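Long-range contacts in MHC class I-like protein MILL2 (Mus musculus, PDB 6A97), which binds heparan sulfate proteoglycans on the surface of fibroblasts as a GPI-anchored member of the MHC class I family: residues N28-S33 against T112-L117; I46-E51 against Q187-S192; G95-V100 against G129-G134; C221-L226 against C278-G283; L233-D238 against A262-R267. All coordinates share one frame; numbering follows the deposited sequence.

Contact 1. Residues N28-S33 against T112-L117; sequences NVRAHS and TLQATL
Val29 and Ala115 exchange two backbone hydrogen bonds, Val29 N to Ala115 O and Ala115 N to Val29 O, each 2.8 Å long. This antiparallel pair lies at the middle of the MHC class I platform sheet, where strand 23-31 of the alpha-1 region meets strand 113-121 of alpha-2. Ala31 N adds a bond of 3.1 Å to Leu113 O, and a water links the next backbone groups, donating to Ala31 O and accepting from Leu113 N. On the sheet face bearing Asn28, Arg30 and Gln114, the hydroxyl OG1 of Thr116 donates to Asn28 OD1 over 2.9 Å; the same OG1 also bonds Arg26. That face is covered by the chain of another protein, whose backbone takes the amide of Gln114, so polar residues suit it. The opposite face, with Val29 and Ala115, is apolar here; Val29 packs on Leu93 of helix 75-96. The Ala115 methyl takes little room beside the branched Val29, with Val29 CB 4.1 Å from Ala115 CB.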
# COMPACT_ATOMS: atom_id res chain seq x y z
N ASN A 28 12.02 -0.45 24.31
CA ASN A 28 12.14 -1.90 24.19
C ASN A 28 13.28 -2.39 25.07
O ASN A 28 14.45 -2.10 24.81
CB ASN A 28 12.35 -2.31 22.73
CG ASN A 28 11.04 -2.41 21.96
OD1 ASN A 28 9.99 -2.03 22.47
ND2 ASN A 28 11.11 -2.92 20.74
N VAL A 29 12.94 -3.12 26.12
CA VAL A 29 13.91 -3.54 27.12
C VAL A 29 14.07 -5.05 27.09
O VAL A 29 13.10 -5.80 26.97
CB VAL A 29 13.48 -3.12 28.55
CG1 VAL A 29 14.52 -3.53 29.57
CG2 VAL A 29 13.23 -1.62 28.61
N ARG A 30 15.31 -5.52 27.19
CA ARG A 30 15.56 -6.95 27.27
C ARG A 30 16.73 -7.26 28.20
O ARG A 30 17.76 -6.61 28.14
CB ARG A 30 15.83 -7.52 25.88
CG ARG A 30 16.33 -8.94 25.90
CD ARG A 30 16.28 -9.56 24.52
NE ARG A 30 17.10 -8.82 23.56
CZ ARG A 30 18.35 -9.14 23.25
NH1 ARG A 30 18.92 -10.20 23.81
NH2 ARG A 30 19.02 -8.42 22.36
N ALA A 31 16.55 -8.27 29.06
CA ALA A 31 17.64 -8.77 29.89
C ALA A 31 18.51 -9.74 29.11
O ALA A 31 18.00 -10.63 28.43
CB ALA A 31 17.10 -9.44 31.14
N HIS A 32 19.83 -9.56 29.20
CA HIS A 32 20.76 -10.41 28.47
C HIS A 32 20.79 -11.82 29.06
O HIS A 32 20.71 -12.81 28.33
CB HIS A 32 22.16 -9.81 28.48
CG HIS A 32 22.31 -8.64 27.57
ND1 HIS A 32 22.24 -8.75 26.19
CD2 HIS A 32 22.53 -7.33 27.83
CE1 HIS A 32 22.41 -7.56 25.65
NE2 HIS A 32 22.59 -6.68 26.62
N SER A 33 20.90 -11.89 30.38
CA SER A 33 20.83 -13.16 31.09
C SER A 33 20.34 -12.91 32.51
O SER A 33 20.76 -11.95 33.16
CB SER A 33 22.19 -13.86 31.11
OG SER A 33 23.04 -13.29 32.09
N THR A 112 14.27 -15.82 28.40
CA THR A 112 14.30 -14.47 27.85
C THR A 112 13.22 -13.58 28.44
O THR A 112 12.03 -13.83 28.26
CB THR A 112 14.13 -14.49 26.32
OG1 THR A 112 15.00 -15.47 25.75
CG2 THR A 112 14.44 -13.12 25.73
N LEU A 113 13.63 -12.52 29.14
CA LEU A 113 12.69 -11.54 29.67
C LEU A 113 12.73 -10.25 28.87
O LEU A 113 13.80 -9.66 28.69
CB LEU A 113 12.99 -11.24 31.14
CG LEU A 113 12.04 -10.25 31.82
CD1 LEU A 113 10.62 -10.83 31.93
CD2 LEU A 113 12.58 -9.85 33.19
N GLN A 114 11.57 -9.83 28.38
CA GLN A 114 11.46 -8.61 27.57
C GLN A 114 10.39 -7.69 28.12
O GLN A 114 9.45 -8.14 28.78
CB GLN A 114 11.12 -8.95 26.11
CG GLN A 114 12.17 -9.78 25.38
CD GLN A 114 11.63 -10.39 24.10
OE1 GLN A 114 11.20 -11.55 24.08
NE2 GLN A 114 11.62 -9.61 23.02
N ALA A 115 10.52 -6.41 27.83
CA ALA A 115 9.49 -5.45 28.17
C ALA A 115 9.34 -4.44 27.05
O ALA A 115 10.32 -4.03 26.45
CB ALA A 115 9.81 -4.75 29.49
N THR A 116 8.10 -4.05 26.76
CA THR A 116 7.91 -2.89 25.92
C THR A 116 6.98 -1.95 26.65
O THR A 116 5.99 -2.37 27.27
CB THR A 116 7.37 -3.25 24.51
OG1 THR A 116 7.35 -2.07 23.71
CG2 THR A 116 5.95 -3.85 24.57
N LEU A 117 7.30 -0.66 26.62
CA LEU A 117 6.53 0.29 27.40
C LEU A 117 6.70 1.68 26.84
O LEU A 117 7.62 1.92 26.05
CB LEU A 117 6.97 0.22 28.87
CG LEU A 117 8.40 0.63 29.25
CD1 LEU A 117 8.46 2.07 29.78
CD2 LEU A 117 9.04 -0.37 30.20
O HOH W 1 16.48 -12.68 29.52

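Contact 2. Residues I46-E51 against Q187-S192; sequences IYVDEE and QRYLAS
Tyr189 sets its ring against the side chains of Ile46 and Val48, crossing the isoleucine at about a right angle and the valine obliquely. Val48 CG2 comes within 3.9 Å of Tyr189 CD2, while Ile46 CG2 approaches Tyr189 CE2 at 4.0 Å; both methyls meet the ring at a slant. Farther out, Ile46 CD1 lies 3.8 Å from Tyr189 OH. Beta-branched residues suit strand 42-48 here, because Val48 can spread its two methyls over two helical neighbours: CG2 goes to Tyr189, and CG1, anti to the backbone N (chi1 -172°), reaches Leu190 CD2 at 4.2 Å. Here the alpha-2 helix 171-193 rests on the platform sheet of the MHC class I fold, where Phe53 meets the Tyr189 ring edge-to-face. At the border, Leu190 CD2 touches Asp49 OD2, a carboxylate oxygen held by His23. The segments thus meet through apolar van der Waals contact with no direct polar bond between them, so the fit depends on shape rather than on bond direction.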
# COMPACT_ATOMS: atom_id res chain seq x y z
N ILE A 46 15.36 2.91 22.60
CA ILE A 46 14.30 3.91 22.66
C ILE A 46 13.89 4.36 21.26
O ILE A 46 14.73 4.79 20.47
CB ILE A 46 14.75 5.13 23.47
CG1 ILE A 46 14.96 4.74 24.94
CG2 ILE A 46 13.73 6.24 23.37
CD1 ILE A 46 15.23 5.92 25.83
N TYR A 47 12.60 4.24 20.98
CA TYR A 47 12.04 4.61 19.68
C TYR A 47 11.11 5.81 19.78
O TYR A 47 10.20 5.84 20.60
CB TYR A 47 11.28 3.43 19.07
CG TYR A 47 12.13 2.22 18.79
CD1 TYR A 47 12.62 1.98 17.51
CD2 TYR A 47 12.47 1.33 19.80
CE1 TYR A 47 13.41 0.89 17.24
CE2 TYR A 47 13.27 0.24 19.55
CZ TYR A 47 13.74 0.02 18.27
OH TYR A 47 14.53 -1.07 18.00
N VAL A 48 11.35 6.81 18.93
CA VAL A 48 10.42 7.91 18.78
C VAL A 48 9.77 7.83 17.40
O VAL A 48 10.47 7.86 16.38
CB VAL A 48 11.10 9.28 18.94
CG1 VAL A 48 10.06 10.39 18.98
CG2 VAL A 48 11.95 9.30 20.20
N ASP A 49 8.45 7.69 17.39
CA ASP A 49 7.68 7.55 16.15
C ASP A 49 8.24 6.40 15.31
O ASP A 49 8.43 6.54 14.10
CB ASP A 49 7.69 8.86 15.36
CG ASP A 49 7.03 10.00 16.13
OD1 ASP A 49 6.18 9.71 17.01
OD2 ASP A 49 7.35 11.17 15.87
N GLU A 50 8.50 5.29 15.99
CA GLU A 50 9.01 4.04 15.41
C GLU A 50 10.47 4.11 14.94
O GLU A 50 10.99 3.12 14.43
CB GLU A 50 8.13 3.59 14.23
CG GLU A 50 6.62 3.67 14.48
CD GLU A 50 6.18 2.80 15.64
OE1 GLU A 50 5.27 3.22 16.39
OE2 GLU A 50 6.75 1.70 15.81
N GLU A 51 11.13 5.25 15.12
CA GLU A 51 12.54 5.36 14.74
C GLU A 51 13.48 5.26 15.95
O GLU A 51 13.30 5.96 16.95
CB GLU A 51 12.80 6.68 14.00
CG GLU A 51 11.98 6.82 12.73
CD GLU A 51 12.17 5.64 11.80
OE1 GLU A 51 11.18 4.95 11.49
OE2 GLU A 51 13.32 5.40 11.37
N GLN A 187 8.14 14.78 25.02
CA GLN A 187 8.06 16.19 24.67
C GLN A 187 9.45 16.77 24.46
O GLN A 187 9.69 17.52 23.51
CB GLN A 187 7.32 16.98 25.75
CG GLN A 187 6.66 18.24 25.23
CD GLN A 187 5.75 17.96 24.04
OE1 GLN A 187 4.75 17.24 24.16
NE2 GLN A 187 6.10 18.51 22.89
N ARG A 188 10.37 16.42 25.35
CA ARG A 188 11.74 16.90 25.25
C ARG A 188 12.41 16.33 24.00
O ARG A 188 13.13 17.04 23.30
CB ARG A 188 12.52 16.54 26.51
CG ARG A 188 13.78 17.36 26.73
CD ARG A 188 14.49 16.98 28.02
NE ARG A 188 14.88 15.57 28.03
CZ ARG A 188 14.29 14.64 28.78
NH1 ARG A 188 13.29 14.96 29.58
NH2 ARG A 188 14.71 13.38 28.72
N TYR A 189 12.16 15.05 23.71
CA TYR A 189 12.70 14.41 22.51
C TYR A 189 12.18 15.05 21.23
O TYR A 189 12.94 15.28 20.29
CB TYR A 189 12.37 12.92 22.48
CG TYR A 189 13.04 12.07 23.54
CD1 TYR A 189 14.13 12.54 24.26
CD2 TYR A 189 12.60 10.78 23.78
CE1 TYR A 189 14.74 11.74 25.22
CE2 TYR A 189 13.20 9.98 24.74
CZ TYR A 189 14.27 10.46 25.45
OH TYR A 189 14.87 9.65 26.40
N LEU A 190 10.88 15.32 21.19
CA LEU A 190 10.24 15.88 20.00
C LEU A 190 10.80 17.25 19.64
O LEU A 190 10.91 17.59 18.46
CB LEU A 190 8.73 15.96 20.19
CG LEU A 190 7.98 14.63 20.06
CD1 LEU A 190 6.50 14.80 20.42
CD2 LEU A 190 8.14 14.07 18.66
N ALA A 191 11.15 18.03 20.66
CA ALA A 191 11.75 19.34 20.45
C ALA A 191 13.12 19.21 19.79
O ALA A 191 13.43 19.91 18.82
CB ALA A 191 11.85 20.10 21.76
N SER A 192 13.94 18.30 20.31
CA SER A 192 15.27 18.05 19.78
C SER A 192 15.23 17.43 18.39
O SER A 192 16.22 17.47 17.66
CB SER A 192 16.06 17.14 20.73
OG SER A 192 16.09 17.67 22.04

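Contact 3. Residues G95-V100 against G129-G134; sequences GMMAEV and GFWHLG
Met96 and Met97 both meet the rim of the Trp131 indole, so the ring is touched at its edge by two successive residues. Met96 SD sits 3.7 Å from Trp131 CH2. Each methionine bends at chi3 (-81° in Met96), which turns CE of Met96 to the rim, in the ring plane and 3.8 Å from Trp131 CH2. Beside it, Met97 CG approaches Trp131 CZ2 at 4.0 Å. Both sulfurs make Met-aromatic contacts at the edge: Met96 SD stands 4.8 Å from the centroid of the six-membered ring of Trp131, 76° off its normal, and Met97 SD 5.4 Å from that of the five-membered ring. Met97 SD also packs 3.7 Å from Leu133 CD2, the two side chains lying alongside in opposite senses. Long, unbranched methionines suit this place because they can follow the outline of a wide, flat ring. The arrangement joins the alpha-1 helical region to the floor of the MHC class I platform, where helix 75-96 gives way to helix 98-104. Met97 stands immediately before the second helix, whose Val100 CG2 reaches Leu133 CD1 more distantly, at 4.4 Å. Around this first shell, Trp131 is flanked by Trp150, which meets it edge-to-face, and by Leu117 of strand 113-121. Pro169 packs on both methionines, and Leu173 of helix 171-193 touches Met96.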
# COMPACT_ATOMS: atom_id res chain seq x y z
N GLY A 95 14.80 -0.93 38.85
CA GLY A 95 14.19 -0.92 40.17
C GLY A 95 12.76 -1.44 40.14
O GLY A 95 12.39 -2.31 40.94
N MET A 96 11.96 -0.93 39.21
CA MET A 96 10.57 -1.33 39.11
C MET A 96 10.41 -2.81 38.78
O MET A 96 9.48 -3.47 39.26
CB MET A 96 9.85 -0.49 38.06
CG MET A 96 9.38 0.85 38.59
SD MET A 96 8.41 1.78 37.40
CE MET A 96 9.70 2.50 36.39
N MET A 97 11.33 -3.34 37.98
CA MET A 97 11.22 -4.72 37.51
C MET A 97 12.11 -5.68 38.29
O MET A 97 12.27 -6.84 37.90
CB MET A 97 11.57 -4.79 36.02
CG MET A 97 10.43 -4.32 35.12
SD MET A 97 10.74 -4.54 33.36
CE MET A 97 11.94 -3.24 33.07
N ALA A 98 12.65 -5.20 39.40
CA ALA A 98 13.61 -5.97 40.20
C ALA A 98 13.03 -7.29 40.70
O ALA A 98 13.71 -8.32 40.66
CB ALA A 98 14.09 -5.13 41.39
N GLU A 99 11.79 -7.27 41.17
CA GLU A 99 11.21 -8.47 41.76
C GLU A 99 10.86 -9.50 40.69
O GLU A 99 11.05 -10.70 40.90
CB GLU A 99 9.98 -8.12 42.60
CG GLU A 99 9.93 -8.87 43.93
CD GLU A 99 10.90 -8.31 44.97
OE1 GLU A 99 11.69 -7.40 44.64
OE2 GLU A 99 10.88 -8.80 46.12
N VAL A 100 10.38 -9.04 39.54
CA VAL A 100 10.13 -9.96 38.43
C VAL A 100 11.45 -10.60 37.99
O VAL A 100 11.52 -11.81 37.77
CB VAL A 100 9.47 -9.24 37.23
CG1 VAL A 100 9.52 -10.13 35.99
CG2 VAL A 100 8.03 -8.87 37.56
N GLY A 129 -0.67 5.59 27.93
CA GLY A 129 0.50 4.81 28.32
C GLY A 129 0.29 3.31 28.16
O GLY A 129 -0.84 2.84 28.09
N PHE A 130 1.39 2.57 28.09
CA PHE A 130 1.33 1.12 27.99
C PHE A 130 2.57 0.47 28.60
O PHE A 130 3.63 1.09 28.66
CB PHE A 130 1.16 0.68 26.53
CG PHE A 130 2.31 1.07 25.64
CD1 PHE A 130 2.33 2.30 25.00
CD2 PHE A 130 3.37 0.19 25.42
CE1 PHE A 130 3.39 2.66 24.18
CE2 PHE A 130 4.42 0.54 24.59
CZ PHE A 130 4.44 1.78 23.98
N TRP A 131 2.42 -0.77 29.06
CA TRP A 131 3.55 -1.52 29.60
C TRP A 131 3.26 -3.02 29.53
O TRP A 131 2.36 -3.52 30.20
CB TRP A 131 3.85 -1.10 31.03
CG TRP A 131 5.16 -1.59 31.58
CD1 TRP A 131 5.81 -2.74 31.26
CD2 TRP A 131 5.99 -0.91 32.53
NE1 TRP A 131 6.99 -2.84 31.96
CE2 TRP A 131 7.12 -1.73 32.75
CE3 TRP A 131 5.89 0.30 33.23
CZ2 TRP A 131 8.14 -1.37 33.63
CZ3 TRP A 131 6.90 0.64 34.11
CH2 TRP A 131 8.01 -0.19 34.31
N HIS A 132 4.04 -3.73 28.70
CA HIS A 132 3.89 -5.17 28.56
C HIS A 132 5.20 -5.89 28.88
O HIS A 132 6.28 -5.38 28.59
CB HIS A 132 3.46 -5.54 27.13
CG HIS A 132 2.29 -4.75 26.63
ND1 HIS A 132 0.99 -5.11 26.87
CD2 HIS A 132 2.23 -3.62 25.88
CE1 HIS A 132 0.17 -4.24 26.31
NE2 HIS A 132 0.91 -3.32 25.70
N LEU A 133 5.09 -7.07 29.49
CA LEU A 133 6.25 -7.93 29.68
C LEU A 133 6.10 -9.18 28.84
O LEU A 133 4.99 -9.67 28.63
CB LEU A 133 6.43 -8.30 31.15
CG LEU A 133 6.60 -7.17 32.17
CD1 LEU A 133 6.65 -7.74 33.57
CD2 LEU A 133 7.86 -6.39 31.87
N GLY A 134 7.22 -9.71 28.36
CA GLY A 134 7.23 -10.93 27.59
C GLY A 134 8.23 -11.89 28.18
O GLY A 134 9.31 -11.49 28.63

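Contact 4. Residues C221-L226 against C278-G283; sequences CRAFNL and CNLRHG
The disulfide of the alpha-3 immunoglobulin domain joins Cys221 on strand 217-226 to Cys278 on strand 276-282, bridging the two sheets of a beta sandwich. Its sulfurs, Cys221 SG and Cys278 SG, are 2.0 Å apart, and the torsion about the S-S bond is -78°. In both cysteines SG is anti to the backbone N (chi1 178° in Cys221), which directs each sulfur toward the opposite sheet. Next to the bridge, Ala223 CB fits against both methyls of Leu280, 3.8 Å from CD1. The small alanine makes room there for the branched leucine, whose CD2 in turn touches Leu226 CD2. At the far end, Leu226 CD2 stands over one face of the His282 imidazole, 3.9 Å from the ring centroid and displaced toward the rim, in a CH-pi contact. A histidine suits this place because it offers a flat face to the leucine while its two nitrogens find polar partners: ND1 is hydrogen-bonded to Glu230 O and NE2 to Tyr227 N. These bonds also set the rotation of the ring, keeping its face turned to Leu226. Trp235 packs on Cys221 beside the bridge, giving the intersheet disulfide packed against a tryptophan that is characteristic of immunoglobulin domains, here of the C1-set.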
# COMPACT_ATOMS: atom_id res chain seq x y z
N CYS A 221 8.93 -4.78 -8.50
CA CYS A 221 8.83 -3.37 -8.22
C CYS A 221 9.47 -3.05 -6.87
O CYS A 221 9.11 -3.66 -5.87
CB CYS A 221 7.38 -2.92 -8.24
SG CYS A 221 7.15 -1.19 -7.84
N ARG A 222 10.41 -2.11 -6.86
CA ARG A 222 11.04 -1.68 -5.61
C ARG A 222 10.87 -0.19 -5.38
O ARG A 222 11.04 0.61 -6.30
CB ARG A 222 12.53 -2.03 -5.61
CG ARG A 222 12.84 -3.51 -5.67
CD ARG A 222 14.34 -3.75 -5.74
NE ARG A 222 14.99 -3.43 -4.47
CZ ARG A 222 16.30 -3.50 -4.26
NH1 ARG A 222 17.12 -3.88 -5.24
NH2 ARG A 222 16.80 -3.19 -3.07
N ALA A 223 10.52 0.17 -4.16
CA ALA A 223 10.43 1.57 -3.77
C ALA A 223 11.57 1.90 -2.82
O ALA A 223 11.77 1.20 -1.84
CB ALA A 223 9.09 1.87 -3.13
N PHE A 224 12.32 2.96 -3.12
CA PHE A 224 13.45 3.38 -2.29
C PHE A 224 13.20 4.73 -1.65
O PHE A 224 12.31 5.48 -2.07
CB PHE A 224 14.74 3.46 -3.11
CG PHE A 224 15.17 2.15 -3.71
CD1 PHE A 224 14.67 1.74 -4.93
CD2 PHE A 224 16.10 1.35 -3.06
CE1 PHE A 224 15.08 0.54 -5.49
CE2 PHE A 224 16.50 0.15 -3.61
CZ PHE A 224 15.99 -0.26 -4.83
N ASN A 225 14.00 5.04 -0.63
CA ASN A 225 14.06 6.38 -0.05
C ASN A 225 12.76 6.79 0.59
O ASN A 225 12.33 7.93 0.46
CB ASN A 225 14.46 7.40 -1.12
CG ASN A 225 15.23 8.57 -0.55
OD1 ASN A 225 16.10 8.39 0.31
ND2 ASN A 225 14.92 9.78 -1.01
N LEU A 226 12.12 5.85 1.27
CA LEU A 226 10.93 6.14 2.05
C LEU A 226 11.36 6.74 3.38
O LEU A 226 12.21 6.17 4.07
CB LEU A 226 10.08 4.88 2.25
CG LEU A 226 9.80 4.12 0.95
CD1 LEU A 226 9.06 2.82 1.21
CD2 LEU A 226 9.02 5.00 -0.03
N CYS A 278 3.43 -0.53 -11.81
CA CYS A 278 3.55 -0.51 -10.35
C CYS A 278 3.27 0.88 -9.80
O CYS A 278 3.83 1.86 -10.29
CB CYS A 278 4.95 -0.97 -9.91
SG CYS A 278 5.13 -1.07 -8.12
N ASN A 279 2.42 0.96 -8.79
CA ASN A 279 2.06 2.25 -8.22
C ASN A 279 2.41 2.34 -6.74
O ASN A 279 1.92 1.56 -5.92
CB ASN A 279 0.57 2.52 -8.43
CG ASN A 279 0.14 3.90 -7.96
OD1 ASN A 279 -1.04 4.13 -7.65
ND2 ASN A 279 1.09 4.84 -7.90
N LEU A 280 3.28 3.29 -6.41
CA LEU A 280 3.67 3.52 -5.02
C LEU A 280 2.89 4.66 -4.40
O LEU A 280 2.76 5.74 -4.99
CB LEU A 280 5.17 3.82 -4.92
CG LEU A 280 5.61 4.40 -3.57
CD1 LEU A 280 5.64 3.33 -2.49
CD2 LEU A 280 6.97 5.11 -3.68
N ARG A 281 2.35 4.43 -3.20
CA ARG A 281 1.83 5.51 -2.37
C ARG A 281 2.69 5.64 -1.13
O ARG A 281 2.89 4.67 -0.39
CB ARG A 281 0.37 5.25 -1.99
CG ARG A 281 -0.11 6.05 -0.79
CD ARG A 281 -0.39 7.50 -1.16
NE ARG A 281 -0.71 8.32 0.00
CZ ARG A 281 -1.90 8.39 0.59
NH1 ARG A 281 -2.91 7.66 0.12
NH2 ARG A 281 -2.09 9.17 1.64
N HIS A 282 3.23 6.83 -0.90
CA HIS A 282 4.01 7.09 0.31
C HIS A 282 3.87 8.54 0.72
O HIS A 282 4.30 9.44 -0.01
CB HIS A 282 5.49 6.76 0.10
CG HIS A 282 6.36 7.15 1.25
ND1 HIS A 282 6.22 6.61 2.51
CD2 HIS A 282 7.37 8.05 1.34
CE1 HIS A 282 7.12 7.15 3.32
NE2 HIS A 282 7.82 8.03 2.63
N GLY A 283 3.26 8.77 1.88
CA GLY A 283 3.00 10.11 2.34
C GLY A 283 2.08 10.82 1.37
O GLY A 283 0.98 10.34 1.08

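Contact 5. Residues L233-D238 against A262-R267; sequences LVWLQD and ARVSIR. With SO4 (sulfate ion), chain E.
Ala262 begins the contact with its methyl, CB lying 3.9 Å from Leu233 CD1; its small size lets the leucine tip reach the backbone N of Arg263. Val264 CG2 packs 3.6 Å from Leu233 CB, whereas Val264 CG1 meets Trp235 CD1 at 3.8 Å. The valine carbonyl also accepts the indole hydrogen bond, Trp235 NE1 to Val264 O, 3.1 Å long and fairly straight at 165°. The acceptor is close to the ring plane, but the donor stands well above the carbonyl plane. This bond gives the buried indole N-H a partner and favours this rotation of the ring; Cys221 N probably bonds the same oxygen. Ile266 covers a face of that ring: CG1, between the backbone N and the carbonyl carbon (chi1 56°), heads for the indole, and CD1 makes a CH-pi contact 3.8 Å from the centroid of the five-membered ring. Arg267 N binds sulfate O1 at 3.0 Å; the sulfate, probably from the crystallisation solution, is also hydrogen-bonded to Thr63 of the second subunit. Strands 231-237 and 260-268 belong to opposing sheets of the alpha-3 sandwich, with neighbouring strands 217-226 and 276-282 supplying Cys221 and Leu280 to the same core.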
# COMPACT_ATOMS: atom_id res chain seq x y z
N LEU A 233 2.42 -0.63 -2.14
CA LEU A 233 2.76 -0.92 -3.52
C LEU A 233 1.66 -1.78 -4.11
O LEU A 233 1.17 -2.71 -3.47
CB LEU A 233 4.10 -1.65 -3.62
CG LEU A 233 5.38 -0.84 -3.44
CD1 LEU A 233 6.58 -1.77 -3.39
CD2 LEU A 233 5.54 0.18 -4.57
N VAL A 234 1.25 -1.46 -5.33
CA VAL A 234 0.24 -2.25 -6.01
C VAL A 234 0.66 -2.48 -7.46
O VAL A 234 1.11 -1.56 -8.14
CB VAL A 234 -1.15 -1.58 -5.96
CG1 VAL A 234 -1.09 -0.14 -6.44
CG2 VAL A 234 -2.17 -2.37 -6.77
N TRP A 235 0.54 -3.73 -7.91
CA TRP A 235 0.70 -4.04 -9.32
C TRP A 235 -0.66 -3.90 -10.00
O TRP A 235 -1.66 -4.43 -9.51
CB TRP A 235 1.26 -5.44 -9.53
CG TRP A 235 2.76 -5.50 -9.53
CD1 TRP A 235 3.57 -6.00 -8.56
CD2 TRP A 235 3.62 -5.01 -10.57
NE1 TRP A 235 4.88 -5.87 -8.92
CE2 TRP A 235 4.95 -5.26 -10.15
CE3 TRP A 235 3.41 -4.38 -11.80
CZ2 TRP A 235 6.05 -4.91 -10.92
CZ3 TRP A 235 4.51 -4.03 -12.56
CH2 TRP A 235 5.81 -4.30 -12.13
N LEU A 236 -0.68 -3.18 -11.12
CA LEU A 236 -1.92 -2.90 -11.83
C LEU A 236 -1.90 -3.52 -13.22
O LEU A 236 -0.92 -3.38 -13.95
CB LEU A 236 -2.16 -1.39 -11.93
CG LEU A 236 -2.31 -0.61 -10.62
CD1 LEU A 236 -2.18 0.88 -10.87
CD2 LEU A 236 -3.64 -0.92 -9.97
N GLN A 237 -2.98 -4.20 -13.58
CA GLN A 237 -3.15 -4.69 -14.94
C GLN A 237 -4.39 -4.06 -15.53
O GLN A 237 -5.50 -4.31 -15.05
CB GLN A 237 -3.24 -6.21 -14.98
CG GLN A 237 -3.62 -6.74 -16.36
CD GLN A 237 -3.46 -8.24 -16.49
OE1 GLN A 237 -3.66 -8.98 -15.53
NE2 GLN A 237 -3.11 -8.69 -17.69
N ASP A 238 -4.20 -3.24 -16.56
CA ASP A 238 -5.28 -2.46 -17.16
C ASP A 238 -6.07 -1.70 -16.08
O ASP A 238 -7.29 -1.78 -16.04
CB ASP A 238 -6.21 -3.36 -17.97
CG ASP A 238 -5.48 -4.10 -19.07
OD1 ASP A 238 -4.61 -3.49 -19.72
OD2 ASP A 238 -5.79 -5.29 -19.29
N ALA A 262 10.78 -1.00 -0.02
CA ALA A 262 9.76 -2.04 -0.12
C ALA A 262 9.84 -2.75 -1.46
O ALA A 262 10.51 -2.28 -2.39
CB ALA A 262 8.38 -1.44 0.08
N ARG A 263 9.17 -3.89 -1.56
CA ARG A 263 9.31 -4.74 -2.74
C ARG A 263 8.06 -5.59 -2.95
O ARG A 263 7.50 -6.13 -1.99
CB ARG A 263 10.55 -5.62 -2.60
CG ARG A 263 10.60 -6.83 -3.52
CD ARG A 263 11.87 -7.63 -3.27
NE ARG A 263 11.97 -8.09 -1.89
CZ ARG A 263 13.09 -8.53 -1.32
NH1 ARG A 263 14.23 -8.57 -2.02
NH2 ARG A 263 13.09 -8.93 -0.06
N VAL A 264 7.60 -5.68 -4.20
CA VAL A 264 6.51 -6.59 -4.57
C VAL A 264 6.81 -7.17 -5.94
O VAL A 264 7.15 -6.44 -6.88
CB VAL A 264 5.13 -5.89 -4.61
CG1 VAL A 264 4.04 -6.90 -4.92
CG2 VAL A 264 4.82 -5.21 -3.30
N SER A 265 6.69 -8.49 -6.06
CA SER A 265 6.91 -9.16 -7.34
C SER A 265 5.67 -9.91 -7.81
O SER A 265 4.83 -10.31 -7.01
CB SER A 265 8.09 -10.12 -7.24
OG SER A 265 9.30 -9.41 -7.08
N ILE A 266 5.56 -10.07 -9.13
CA ILE A 266 4.53 -10.91 -9.75
C ILE A 266 5.14 -11.68 -10.90
O ILE A 266 6.19 -11.31 -11.41
CB ILE A 266 3.34 -10.08 -10.28
CG1 ILE A 266 3.83 -9.02 -11.27
CG2 ILE A 266 2.56 -9.43 -9.13
CD1 ILE A 266 2.72 -8.23 -11.93
N ARG A 267 4.47 -12.76 -11.30
CA ARG A 267 4.91 -13.53 -12.46
C ARG A 267 3.89 -13.39 -13.58
O ARG A 267 2.69 -13.56 -13.36
CB ARG A 267 5.12 -15.00 -12.10
CG ARG A 267 6.31 -15.22 -11.18
CD ARG A 267 5.97 -16.14 -10.04
NE ARG A 267 6.54 -15.66 -8.78
CZ ARG A 267 5.98 -14.73 -8.02
NH1 ARG A 267 4.83 -14.17 -8.38
NH2 ARG A 267 6.57 -14.35 -6.89
S SO4 E . 2.04 -14.56 -8.76
O1 SO4 E . 2.21 -13.30 -9.47
O2 SO4 E . 0.64 -14.96 -8.81
O3 SO4 E . 2.44 -14.41 -7.37
O4 SO4 E . 2.87 -15.58 -9.40

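From the N terminus, strand 23-31 pairs in contact 1 with strand 113-121, closing a loop that holds the rest of the alpha-1 region. Contact 2 opens inside that loop but closes far beyond it, on helix 171-193, so the two cross. Contact 3 also crosses contact 1 and is nested inside contact 2. Together they join the alpha-1 and alpha-2 halves of the platform: within the sheet, and through helices lying on it. Contacts 4 and 5 follow in series in alpha-3, contact 5 nested inside the loop closed by contact 4. Their centres are about 11 Å apart, and both join the two sheets of the sandwich.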